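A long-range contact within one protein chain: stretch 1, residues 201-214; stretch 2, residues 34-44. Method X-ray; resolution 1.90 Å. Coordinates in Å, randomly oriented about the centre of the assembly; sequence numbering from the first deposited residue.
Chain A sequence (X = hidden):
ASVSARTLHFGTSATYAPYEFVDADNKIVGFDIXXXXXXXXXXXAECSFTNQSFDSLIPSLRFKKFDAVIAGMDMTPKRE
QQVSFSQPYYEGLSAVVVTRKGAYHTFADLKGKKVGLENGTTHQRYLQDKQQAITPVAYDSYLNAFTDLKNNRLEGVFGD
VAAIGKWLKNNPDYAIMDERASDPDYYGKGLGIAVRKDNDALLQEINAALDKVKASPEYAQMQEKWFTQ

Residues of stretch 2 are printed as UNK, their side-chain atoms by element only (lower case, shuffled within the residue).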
ATOM      1  N   ALA A 201     -11.152  -4.453 -19.446  1.00 24.87           N
ATOM      2  CA  ALA A 201     -11.526  -3.071 -19.120  1.00 24.34           C
ATOM      3  C   ALA A 201     -11.838  -2.951 -17.629  1.00 22.87           C
ATOM      4  O   ALA A 201     -11.387  -2.025 -16.952  1.00 22.05           O
ATOM      5  CB  ALA A 201     -12.711  -2.609 -19.961  1.00 25.39           C
ATOM      6  N   LEU A 202     -12.610  -3.900 -17.118  1.00 22.15           N
ATOM      7  CA  LEU A 202     -12.886  -3.925 -15.701  1.00 21.08           C
ATOM      8  C   LEU A 202     -11.594  -4.169 -14.909  1.00 19.93           C
ATOM      9  O   LEU A 202     -11.336  -3.484 -13.925  1.00 19.03           O
ATOM     10  CB  LEU A 202     -13.940  -4.987 -15.390  1.00 21.17           C
ATOM     11  CG  LEU A 202     -14.467  -5.183 -13.966  1.00 21.52           C
ATOM     12  CD1 LEU A 202     -13.630  -6.192 -13.253  1.00 26.56           C
ATOM     13  CD2 LEU A 202     -14.534  -3.877 -13.173  1.00 22.36           C
ATOM     14  N   LEU A 203     -10.794  -5.148 -15.331  1.00 19.94           N
ATOM     15  CA  LEU A 203      -9.555  -5.465 -14.613  1.00 19.37           C
ATOM     16  C   LEU A 203      -8.644  -4.240 -14.495  1.00 19.81           C
ATOM     17  O   LEU A 203      -8.105  -3.969 -13.418  1.00 19.44           O
ATOM     18  CB  LEU A 203      -8.812  -6.612 -15.297  1.00 20.12           C
ATOM     19  CG  LEU A 203      -7.470  -7.031 -14.701  1.00 19.86           C
ATOM     20  CD1 LEU A 203      -7.666  -7.661 -13.338  1.00 18.77           C
ATOM     21  CD2 LEU A 203      -6.806  -8.010 -15.653  1.00 21.54           C
ATOM     22  N   GLN A 204      -8.473  -3.501 -15.595  1.00 20.97           N
ATOM     23  CA  GLN A 204      -7.597  -2.323 -15.578  1.00 21.93           C
ATOM     24  C   GLN A 204      -8.158  -1.164 -14.741  1.00 21.71           C
ATOM     25  O   GLN A 204      -7.399  -0.382 -14.168  1.00 21.57           O
ATOM     26  CB  GLN A 204      -7.210  -1.872 -16.993  1.00 23.75           C
ATOM     27  CG  GLN A 204      -6.373  -2.898 -17.802  1.00 25.77           C
ATOM     28  CD  GLN A 204      -5.454  -3.798 -16.953  1.00 27.48           C
ATOM     29  OE1 GLN A 204      -4.780  -3.341 -16.019  1.00 27.72           O
ATOM     30  NE2 GLN A 204      -5.426  -5.087 -17.290  1.00 26.35           N
ATOM     31  N   GLU A 205      -9.483  -1.066 -14.664  1.00 21.35           N
ATOM     32  CA  GLU A 205     -10.121  -0.101 -13.777  1.00 21.70           C
ATOM     33  C   GLU A 205      -9.792  -0.448 -12.334  1.00 19.96           C
ATOM     34  O   GLU A 205      -9.465   0.433 -11.538  1.00 19.79           O
ATOM     35  CB  GLU A 205     -11.627  -0.141 -13.934  1.00 22.55           C
ATOM     36  CG  GLU A 205     -12.180   0.711 -15.031  1.00 26.45           C
ATOM     37  CD  GLU A 205     -13.677   0.873 -14.865  1.00 30.43           C
ATOM     38  OE1 GLU A 205     -14.420  -0.054 -15.249  1.00 31.79           O
ATOM     39  OE2 GLU A 205     -14.100   1.904 -14.303  1.00 32.37           O
ATOM     40  N   ILE A 206      -9.894  -1.736 -12.016  1.00 18.62           N
ATOM     41  CA  ILE A 206      -9.593  -2.253 -10.679  1.00 17.67           C
ATOM     42  C   ILE A 206      -8.122  -2.018 -10.326  1.00 17.67           C
ATOM     43  O   ILE A 206      -7.807  -1.579  -9.212  1.00 17.40           O
ATOM     44  CB  ILE A 206      -9.949  -3.753 -10.555  1.00 16.51           C
ATOM     45  CG1 ILE A 206     -11.467  -3.931 -10.433  1.00 18.05           C
ATOM     46  CG2 ILE A 206      -9.249  -4.398  -9.346  1.00 17.52           C
ATOM     47  CD1 ILE A 206     -11.919  -5.367 -10.598  1.00 16.85           C
ATOM     48  N   ASN A 207      -7.226  -2.316 -11.266  1.00 17.63           N
ATOM     49  CA  ASN A 207      -5.799  -2.039 -11.058  1.00 18.05           C
ATOM     50  C   ASN A 207      -5.484  -0.559 -10.840  1.00 18.50           C
ATOM     51  O   ASN A 207      -4.695  -0.214  -9.961  1.00 18.35           O
ATOM     52  CB  ASN A 207      -4.956  -2.600 -12.208  1.00 17.95           C
ATOM     53  CG  ASN A 207      -4.613  -4.065 -12.006  1.00 18.68           C
ATOM     54  OD1 ASN A 207      -4.440  -4.518 -10.875  1.00 18.70           O
ATOM     55  ND2 ASN A 207      -4.527  -4.816 -13.100  1.00 18.19           N
ATOM     56  N   ALA A 208      -6.098   0.309 -11.641  1.00 19.33           N
ATOM     57  CA  ALA A 208      -5.891   1.741 -11.492  1.00 20.21           C
ATOM     58  C   ALA A 208      -6.375   2.201 -10.110  1.00 19.97           C
ATOM     59  O   ALA A 208      -5.744   3.046  -9.485  1.00 20.16           O
ATOM     60  CB  ALA A 208      -6.593   2.512 -12.594  1.00 21.12           C
ATOM     61  N   ALA A 209      -7.481   1.625  -9.642  1.00 19.26           N
ATOM     62  CA  ALA A 209      -8.023   1.941  -8.319  1.00 18.86           C
ATOM     63  C   ALA A 209      -7.128   1.410  -7.192  1.00 18.48           C
ATOM     64  O   ALA A 209      -6.859   2.125  -6.217  1.00 18.68           O
ATOM     65  CB  ALA A 209      -9.445   1.401  -8.183  1.00 18.13           C
ATOM     66  N   LEU A 210      -6.657   0.171  -7.334  1.00 17.99           N
ATOM     67  CA  LEU A 210      -5.719  -0.422  -6.361  1.00 17.54           C
ATOM     68  C   LEU A 210      -4.406   0.369  -6.237  1.00 18.37           C
ATOM     69  O   LEU A 210      -3.876   0.529  -5.129  1.00 18.26           O
ATOM     70  CB  LEU A 210      -5.427  -1.896  -6.692  1.00 17.15           C
ATOM     71  CG  LEU A 210      -6.438  -2.949  -6.230  1.00 17.03           C
ATOM     72  CD1 LEU A 210      -6.107  -4.300  -6.810  1.00 14.96           C
ATOM     73  CD2 LEU A 210      -6.500  -3.026  -4.695  1.00 16.78           C
ATOM     74  N   ASP A 211      -3.890   0.872  -7.362  1.00 18.60           N
ATOM     75  CA  ASP A 211      -2.696   1.729  -7.353  1.00 19.51           C
ATOM     76  C   ASP A 211      -2.887   2.898  -6.394  1.00 20.07           C
ATOM     77  O   ASP A 211      -1.993   3.229  -5.611  1.00 20.62           O
ATOM     78  CB  ASP A 211      -2.401   2.296  -8.747  1.00 20.24           C
ATOM     79  CG  ASP A 211      -1.810   1.275  -9.680  1.00 20.14           C
ATOM     80  OD1 ASP A 211      -1.530   0.151  -9.233  1.00 20.70           O
ATOM     81  OD2 ASP A 211      -1.614   1.602 -10.862  1.00 22.13           O
ATOM     82  N   LYS A 212      -4.057   3.523  -6.479  1.00 19.78           N
ATOM     83  CA  LYS A 212      -4.407   4.616  -5.590  1.00 20.51           C
ATOM     84  C   LYS A 212      -4.659   4.162  -4.154  1.00 19.59           C
ATOM     85  O   LYS A 212      -4.118   4.761  -3.228  1.00 20.26           O
ATOM     86  CB  LYS A 212      -5.600   5.406  -6.142  1.00 21.39           C
ATOM     87  CG  LYS A 212      -5.255   6.203  -7.387  1.00 23.41           C
ATOM     88  CD  LYS A 212      -6.496   6.847  -7.994  1.00 27.09           C
ATOM     89  CE  LYS A 212      -6.130   7.669  -9.211  1.00 29.56           C
ATOM     90  NZ  LYS A 212      -7.305   7.873 -10.112  1.00 33.00           N
ATOM     91  N   VAL A 213      -5.472   3.118  -3.966  1.00 18.14           N
ATOM     92  CA  VAL A 213      -5.786   2.627  -2.613  1.00 17.53           C
ATOM     93  C   VAL A 213      -4.518   2.206  -1.872  1.00 17.33           C
ATOM     94  O   VAL A 213      -4.332   2.561  -0.707  1.00 17.76           O
ATOM     95  CB  VAL A 213      -6.828   1.468  -2.620  1.00 16.83           C
ATOM     96  CG1 VAL A 213      -6.961   0.826  -1.245  1.00 16.21           C
ATOM     97  CG2 VAL A 213      -8.196   1.984  -3.103  1.00 16.99           C
ATOM     98  N   LYS A 214      -3.642   1.474  -2.558  1.00 16.81           N
ATOM     99  CA  LYS A 214      -2.401   0.977  -1.935  1.00 16.97           C
ATOM    100  C   LYS A 214      -1.408   2.083  -1.573  1.00 18.18           C
ATOM    101  O   LYS A 214      -0.529   1.873  -0.723  1.00 18.31           O
ATOM    102  CB  LYS A 214      -1.750  -0.109  -2.794  1.00 16.19           C
ATOM    103  CG  LYS A 214      -2.555  -1.406  -2.826  1.00 15.69           C
ATOM    104  CD  LYS A 214      -2.111  -2.326  -3.955  1.00 15.46           C
ATOM    105  CE  LYS A 214      -0.693  -2.859  -3.719  1.00 16.10           C
ATOM    106  NZ  LYS A 214      -0.165  -3.535  -4.937  1.00 16.81           N
ATOM    107  N   UNK A  34     -13.038  -4.012   3.326  1.00 16.93           N
ATOM    108  CA  UNK A  34     -12.522  -2.632   3.364  1.00 17.23           C
ATOM    109  C   UNK A  34     -11.768  -2.286   2.090  1.00 16.62           C
ATOM    110  O   UNK A  34     -11.951  -1.196   1.529  1.00 17.71           O
ATOM    111  c   UNK A  34     -12.478  -2.247   5.869  1.00 19.59           C
ATOM    112  o   UNK A  34     -11.902  -2.018   6.945  1.00 21.48           O
ATOM    113  c   UNK A  34     -11.649  -2.401   4.603  1.00 17.47           C
ATOM    114  o   UNK A  34     -13.717  -2.363   5.785  1.00 21.02           O
ATOM    115  N   UNK A  35     -10.923  -3.218   1.645  1.00 15.87           N
ATOM    116  CA  UNK A  35     -10.222  -3.091   0.372  1.00 15.34           C
ATOM    117  C   UNK A  35     -11.211  -2.945  -0.797  1.00 15.59           C
ATOM    118  O   UNK A  35     -11.100  -2.001  -1.581  1.00 15.74           O
ATOM    119  c   UNK A  35      -8.069  -4.225   1.127  1.00 13.15           C
ATOM    120  c   UNK A  35      -8.659  -4.210  -1.296  1.00 14.88           C
ATOM    121  c   UNK A  35      -9.227  -4.265   0.121  1.00 14.81           C
ATOM    122  N   UNK A  36     -12.170  -3.866  -0.912  1.00 14.81           N
ATOM    123  CA  UNK A  36     -13.133  -3.813  -2.027  1.00 15.25           C
ATOM    124  C   UNK A  36     -13.952  -2.510  -2.037  1.00 16.38           C
ATOM    125  O   UNK A  36     -14.183  -1.916  -3.098  1.00 16.29           O
ATOM    126  c   UNK A  36     -14.049  -5.042  -2.011  1.00 15.15           C
ATOM    127  N   UNK A  37     -14.384  -2.070  -0.857  1.00 17.09           N
ATOM    128  CA  UNK A  37     -15.132  -0.814  -0.744  1.00 18.59           C
ATOM    129  C   UNK A  37     -14.295   0.383  -1.197  1.00 18.59           C
ATOM    130  O   UNK A  37     -14.788   1.261  -1.903  1.00 18.44           O
ATOM    131  o   UNK A  37     -17.896  -1.290   0.117  1.00 27.54           O
ATOM    132  n   UNK A  37     -17.094  -1.982   2.084  1.00 25.64           N
ATOM    133  c   UNK A  37     -16.984  -1.334   0.936  1.00 23.39           C
ATOM    134  c   UNK A  37     -15.659  -0.604   0.680  1.00 19.82           C
ATOM    135  N   UNK A  38     -13.021   0.394  -0.807  1.00 17.86           N
ATOM    136  CA  UNK A  38     -12.109   1.471  -1.193  1.00 18.40           C
ATOM    137  C   UNK A  38     -11.892   1.481  -2.711  1.00 18.41           C
ATOM    138  O   UNK A  38     -11.888   2.543  -3.341  1.00 18.97           O
ATOM    139  c   UNK A  38     -10.769   1.344  -0.437  1.00 18.28           C
ATOM    140  N   UNK A  39     -11.725   0.293  -3.291  1.00 17.72           N
ATOM    141  CA  UNK A  39     -11.631   0.137  -4.749  1.00 17.98           C
ATOM    142  C   UNK A  39     -12.898   0.661  -5.450  1.00 18.98           C
ATOM    143  O   UNK A  39     -12.804   1.454  -6.397  1.00 19.40           O
ATOM    144  c   UNK A  39     -11.491  -1.563  -6.660  1.00 16.91           C
ATOM    145  c   UNK A  39     -11.343  -1.330  -5.136  1.00 16.97           C
ATOM    146  c   UNK A  39      -9.953  -1.724  -4.657  1.00 17.36           C
ATOM    147  N   UNK A  40     -14.069   0.237  -4.972  1.00 19.64           N
ATOM    148  CA  UNK A  40     -15.348   0.747  -5.496  1.00 21.61           C
ATOM    149  C   UNK A  40     -15.486   2.273  -5.409  1.00 22.82           C
ATOM    150  O   UNK A  40     -15.954   2.916  -6.369  1.00 23.47           O
ATOM    151  s   UNK A  40     -16.685  -1.634  -5.375  1.00 24.20           S
ATOM    152  c   UNK A  40     -16.530   0.057  -4.815  1.00 21.87           C
ATOM    153  N   UNK A  41     -15.074   2.853  -4.280  1.00 23.06           N
ATOM    154  CA  UNK A  41     -15.115   4.310  -4.131  1.00 24.97           C
ATOM    155  C   UNK A  41     -14.258   5.007  -5.196  1.00 25.00           C
ATOM    156  O   UNK A  41     -14.707   5.968  -5.819  1.00 25.62           O
ATOM    157  n   UNK A  41     -15.118   8.465   0.652  1.00 39.20           N
ATOM    158  c   UNK A  41     -14.720   4.752  -2.716  1.00 25.70           C
ATOM    159  c   UNK A  41     -14.824   6.608  -1.003  1.00 33.67           C
ATOM    160  c   UNK A  41     -15.209   8.069  -0.781  1.00 36.83           C
ATOM    161  c   UNK A  41     -14.941   6.247  -2.475  1.00 29.33           C
ATOM    162  N   UNK A  42     -13.043   4.504  -5.423  1.00 24.27           N
ATOM    163  CA  UNK A  42     -12.162   5.053  -6.473  1.00 24.93           C
ATOM    164  C   UNK A  42     -12.752   4.885  -7.868  1.00 25.16           C
ATOM    165  O   UNK A  42     -12.470   5.673  -8.769  1.00 25.56           O
ATOM    166  c   UNK A  42     -10.765   4.419  -6.430  1.00 24.38           C
ATOM    167  c   UNK A  42      -9.517   6.337  -5.282  1.00 30.92           C
ATOM    168  c   UNK A  42      -9.885   4.851  -5.265  1.00 26.58           C
ATOM    169  o   UNK A  42      -9.060   6.830  -4.228  1.00 34.00           O
ATOM    170  o   UNK A  42      -9.685   7.008  -6.322  1.00 30.16           O
ATOM    171  N   UNK A  43     -13.586   3.862  -8.036  1.00 24.80           N
ATOM    172  CA  UNK A  43     -14.229   3.590  -9.322  1.00 25.51           C
ATOM    173  C   UNK A  43     -15.584   4.293  -9.457  1.00 26.84           C
ATOM    174  O   UNK A  43     -16.278   4.119 -10.466  1.00 26.68           O
ATOM    175  s   UNK A  43     -13.269  -0.446  -9.860  1.00 24.84           S
ATOM    176  c   UNK A  43     -13.067   1.334  -9.700  1.00 24.18           C
ATOM    177  c   UNK A  43     -14.395   2.085  -9.514  1.00 24.95           C
ATOM    178  c   UNK A  43     -14.377  -0.569 -11.261  1.00 24.92           C
ATOM    179  N   UNK A  44     -15.939   5.079  -8.438  1.00 27.38           N
ATOM    180  CA  UNK A  44     -17.242   5.756  -8.341  1.00 29.47           C
ATOM    181  C   UNK A  44     -18.399   4.767  -8.508  1.00 29.62           C
ATOM    182  O   UNK A  44     -19.382   5.038  -9.205  1.00 30.05           O
ATOM    183  n   UNK A  44     -16.679  10.393  -9.564  1.00 39.34           N
ATOM    184  c   UNK A  44     -17.329   6.938  -9.315  1.00 30.56           C
ATOM    185  o   UNK A  44     -15.939   8.929 -11.107  1.00 37.81           O
ATOM    186  c   UNK A  44     -16.415   8.080  -8.912  1.00 32.76           C
ATOM    187  c   UNK A  44     -16.327   9.173  -9.960  1.00 37.07           C
TER

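Position 34 carries two carbons, the second bonded to two oxygens, with nothing of stretch 1 in reach; a carboxylate on one methylene is Asp-34. Position 35 has three carbons, one carrying the other two, and the fork lies against Leu-210 of stretch 1. This beta-branched, wholly apolar group is Val-35, and its CG1 lies 4.2 Å from Leu-210 CD2. Position 36 has a single carbon directed away from stretch 1: Ala-36. At position 37 two carbons end in one oxygen and one nitrogen, a short amide far from the other helix. Element labels separate it from the carboxylate at 34, so it is Asn-37.

Position 38 again has one carbon, now pointing toward stretch 1, its CB 3.8 Å from Val-213 CG2; it is Ala-38. Position 39 repeats the three-carbon fork of 35, packed against Ala-209 and Leu-210, and is Val-39. Its CG2 sits 3.7 Å from Leu-210 CD2 and its CG1 3.9 Å from Ala-209 CB, so the fork reaches two neighbouring residues of the opposing helix. Position 40 shows one carbon followed by sulfur; its CA-to-CB bond points away from stretch 1, and it makes no contact with that stretch. The thiol defines Cys-40. Position 41 is a row of four carbons ending in nitrogen, its end leading away from stretch 1 without contact: Lys-41.

Position 42 has three carbons, the third carrying two oxygens, and touches Ala-209, Lys-212 and Val-213: Glu-42. Its CB packs 3.7 Å from Ala-209 CB, while its OE1 lies 3.6 Å from Lys-212 CD. The charged ends are farther apart, OE1 to Lys-212 NZ being 4.6 Å, beyond a salt bridge. Position 43 is an unbranched chain of two carbons, sulfur and a carbon, lying along Leu-202, Glu-205, Ile-206 and Ala-209: the thioether of Met-43. Its CE approaches Leu-202 CD2 at 3.8 Å and Glu-205 CB at 3.9 Å, and its SD is 4.0 Å from Ile-206 CG1. Position 44 has three carbons, the third bearing oxygen and nitrogen, and stays at least 7.8 Å from any atom of stretch 1, hence Gln-44. Its phi of 53° marks the departure from helical geometry in a Schellman motif, with Gln-44 N bonded to Lys-41 O at 3.0 Å.

The helices cross at 109°, their axes approaching to 8.7 Å. The small side chain of Ala-209 accompanies close backbone packing: its CA is 5.4 Å from Val-39 CA, and its CB is 3.8 Å from Val-39 O. Val-213 extends the packing toward Ala-38, whereas Met-43, just beyond the helix, reaches back along stretch 1 to Leu-202. No hydrogen bond spans the stretches, so the 506 Å² buried between them reflects mainly apolar packing, with Glu-42 and Lys-212 at its solvent-exposed margin.

Stretch 2, residues 34-44: DVANAVCKEMQ
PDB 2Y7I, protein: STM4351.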